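Local atomic coordinates of biogenic amine-binding protein (Rhodnius prolixus, PDB entry 4GE1), a protein that binds biogenic amines such as tryptamine in the interior of a lipocalin barrel, probably sequestering such amines at the bite of this blood-feeding insect. Residues 110-115 with 121-126. Residues are numbered along the deposited sequence; the frame is centred on the assembly and turned at random.
Sequences VSYIDT and SVVHVC. With TSS (2-(1H-indol-3-yl)ethanamine), chain E.
S111 and H124 form a hydrogen-bonded pair of an antiparallel ladder, its strands running 158° apart, with S111 N to H124 O at 2.9 Å and H124 N returning to S111 O. Past the non-hydrogen-bonded pair of Y112 and V123 the register slips by one residue: V122 accepts from I113 N through its carbonyl and gives its own N-H to D114 O (V122 N to D114 O 2.8 Å), so I113 and D114 both face one residue in a classic beta bulge. The bond from I113 N is the most bent of the four. V123 lays CG2 over the centre of the Y112 ring, 3.7 Å from the centroid and only 8° off the ring normal, a CH-pi contact; with CG1 between the backbone N and the carbonyl carbon (chi1 72°), CG2 stands anti to N and is turned toward the ring. V123 CG2 also meets V110 CG1 at 3.6 Å, while S121 OG comes to the ring's edge beside CE2. This hairpin belongs to the antiparallel barrel of the lipocalin fold, and the face carrying V110, Y112 and V125 looks into the ligand pocket. There V110 CG2 and V125 CG2 pack on the indole of tryptamine, at CZ3 and CD2 respectively, and Y112 OH lies near CZ2. Q139 on strand 130-140 hydrogen-bonds through NE2 to both Y112 OH and S121 OG and through OE1 to tryptamine, which should help to fix the phenol beside the ligand. On the other face, one water joins S111 OG (2.6 Å) to H124 ND1 (2.8 Å), and I113 CD1 rests loosely against V122 CG1 beneath helix 150-159, where V122 touches A156 and L157. At the end of 121-126, C126 is disulfide-bonded to C5, tying the strand to the N-terminal region.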
loop_
_atom_site.group_PDB
_atom_site.type_symbol
_atom_site.label_atom_id
_atom_site.label_comp_id
_atom_site.label_asym_id
_atom_site.label_seq_id
_atom_site.Cartn_x
_atom_site.Cartn_y
_atom_site.Cartn_z
ATOM N N VAL A 110 -8.591 4.282 0.921
ATOM C CA VAL A 110 -7.614 4.065 -0.136
ATOM C C VAL A 110 -8.092 4.654 -1.457
ATOM O O VAL A 110 -9.234 4.431 -1.873
ATOM C CB VAL A 110 -7.324 2.555 -0.333
ATOM C CG1 VAL A 110 -6.167 2.353 -1.299
ATOM C CG2 VAL A 110 -7.032 1.869 1.008
ATOM N N SER A 111 -7.223 5.402 -2.127
ATOM C CA SER A 111 -7.591 5.987 -3.415
ATOM C C SER A 111 -6.507 5.769 -4.454
ATOM O O SER A 111 -5.444 6.387 -4.386
ATOM C CB SER A 111 -7.851 7.496 -3.272
ATOM O OG SER A 111 -8.584 7.784 -2.098
ATOM N N TYR A 112 -6.770 4.896 -5.418
ATOM C CA TYR A 112 -5.824 4.693 -6.507
ATOM C C TYR A 112 -5.950 5.783 -7.568
ATOM O O TYR A 112 -6.963 5.904 -8.261
ATOM C CB TYR A 112 -5.902 3.272 -7.091
ATOM C CG TYR A 112 -5.098 2.296 -6.263
ATOM C CD1 TYR A 112 -5.703 1.529 -5.279
ATOM C CD2 TYR A 112 -3.720 2.186 -6.425
ATOM C CE1 TYR A 112 -4.965 0.648 -4.498
ATOM C CE2 TYR A 112 -2.969 1.309 -5.645
ATOM C CZ TYR A 112 -3.599 0.541 -4.685
ATOM O OH TYR A 112 -2.873 -0.323 -3.895
ATOM N N ILE A 113 -4.898 6.588 -7.647
ATOM C CA ILE A 113 -4.796 7.691 -8.581
ATOM C C ILE A 113 -4.609 7.193 -10.011
ATOM O O ILE A 113 -5.170 7.766 -10.955
ATOM C CB ILE A 113 -3.620 8.593 -8.180
ATOM C CG1 ILE A 113 -3.894 9.223 -6.815
ATOM C CG2 ILE A 113 -3.362 9.649 -9.234
ATOM C CD1 ILE A 113 -2.709 9.961 -6.232
ATOM N N ASP A 114 -3.830 6.121 -10.161
ATOM C CA ASP A 114 -3.549 5.528 -11.468
ATOM C C ASP A 114 -2.868 4.158 -11.335
ATOM O O ASP A 114 -2.242 3.860 -10.314
ATOM C CB ASP A 114 -2.671 6.464 -12.302
ATOM C CG ASP A 114 -2.564 6.032 -13.756
ATOM O OD1 ASP A 114 -3.509 5.393 -14.266
ATOM O OD2 ASP A 114 -1.536 6.342 -14.395
ATOM N N THR A 115 -2.993 3.335 -12.375
ATOM C CA THR A 115 -2.314 2.041 -12.431
ATOM C C THR A 115 -2.465 1.409 -13.808
ATOM O O THR A 115 -3.473 1.611 -14.485
ATOM C CB THR A 115 -2.873 1.054 -11.397
ATOM O OG1 THR A 115 -2.115 -0.163 -11.438
ATOM C CG2 THR A 115 -4.336 0.744 -11.695
ATOM N N SER A 121 1.388 1.318 -9.807
ATOM C CA SER A 121 0.182 1.964 -9.315
ATOM C C SER A 121 0.580 3.132 -8.428
ATOM O O SER A 121 1.641 3.118 -7.812
ATOM C CB SER A 121 -0.695 0.982 -8.542
ATOM O OG SER A 121 -0.020 0.461 -7.414
ATOM N N VAL A 122 -0.268 4.147 -8.372
ATOM C CA VAL A 122 -0.009 5.303 -7.529
ATOM C C VAL A 122 -1.191 5.481 -6.584
ATOM O O VAL A 122 -2.346 5.476 -7.010
ATOM C CB VAL A 122 0.223 6.552 -8.378
ATOM C CG1 VAL A 122 0.474 7.759 -7.491
ATOM C CG2 VAL A 122 1.391 6.310 -9.334
ATOM N N VAL A 123 -0.911 5.601 -5.294
ATOM C CA VAL A 123 -1.980 5.515 -4.313
ATOM C C VAL A 123 -1.907 6.628 -3.270
ATOM O O VAL A 123 -0.836 7.152 -2.972
ATOM C CB VAL A 123 -2.001 4.114 -3.623
ATOM C CG1 VAL A 123 -0.813 3.941 -2.653
ATOM C CG2 VAL A 123 -3.328 3.870 -2.921
ATOM N N HIS A 124 -3.068 7.002 -2.746
ATOM C CA HIS A 124 -3.152 7.857 -1.576
ATOM C C HIS A 124 -3.884 7.087 -0.483
ATOM O O HIS A 124 -5.004 6.607 -0.696
ATOM C CB HIS A 124 -3.890 9.158 -1.908
ATOM C CG HIS A 124 -4.235 9.980 -0.702
ATOM N ND1 HIS A 124 -5.463 9.916 -0.086
ATOM C CD2 HIS A 124 -3.504 10.881 -0.002
ATOM C CE1 HIS A 124 -5.480 10.747 0.946
ATOM N NE2 HIS A 124 -4.306 11.342 1.017
ATOM N N VAL A 125 -3.233 6.937 0.668
ATOM C CA VAL A 125 -3.821 6.237 1.804
ATOM C C VAL A 125 -3.909 7.160 3.002
ATOM O O VAL A 125 -2.956 7.871 3.315
ATOM C CB VAL A 125 -3.002 5.015 2.206
ATOM C CG1 VAL A 125 -3.744 4.218 3.275
ATOM C CG2 VAL A 125 -2.706 4.153 0.991
ATOM N N CYS A 126 -5.048 7.151 3.682
ATOM C CA CYS A 126 -5.231 8.060 4.807
ATOM C C CYS A 126 -6.176 7.526 5.874
ATOM O O CYS A 126 -7.147 6.841 5.572
ATOM C CB CYS A 126 -5.718 9.419 4.310
ATOM S SG CYS A 126 -5.684 10.668 5.585
HETATM N N1 TSS E . 0.228 -0.940 4.770
HETATM C CA TSS E . -0.347 0.324 5.164
HETATM C CB TSS E . -0.205 1.464 4.205
HETATM C CG TSS E . -0.308 1.163 2.743
HETATM C CD1 TSS E . 0.724 1.208 1.816
HETATM N NE1 TSS E . 0.239 0.889 0.598
HETATM C CE2 TSS E . -1.110 0.617 0.699
HETATM C CD2 TSS E . -1.475 0.784 2.011
HETATM C CZ2 TSS E . -2.073 0.226 -0.271
HETATM C CH2 TSS E . -3.398 0.023 0.106
HETATM C CZ3 TSS E . -3.769 0.194 1.442
HETATM C CE3 TSS E . -2.818 0.573 2.397
HETATM O O HOH W 1 -7.567 8.068 0.246
#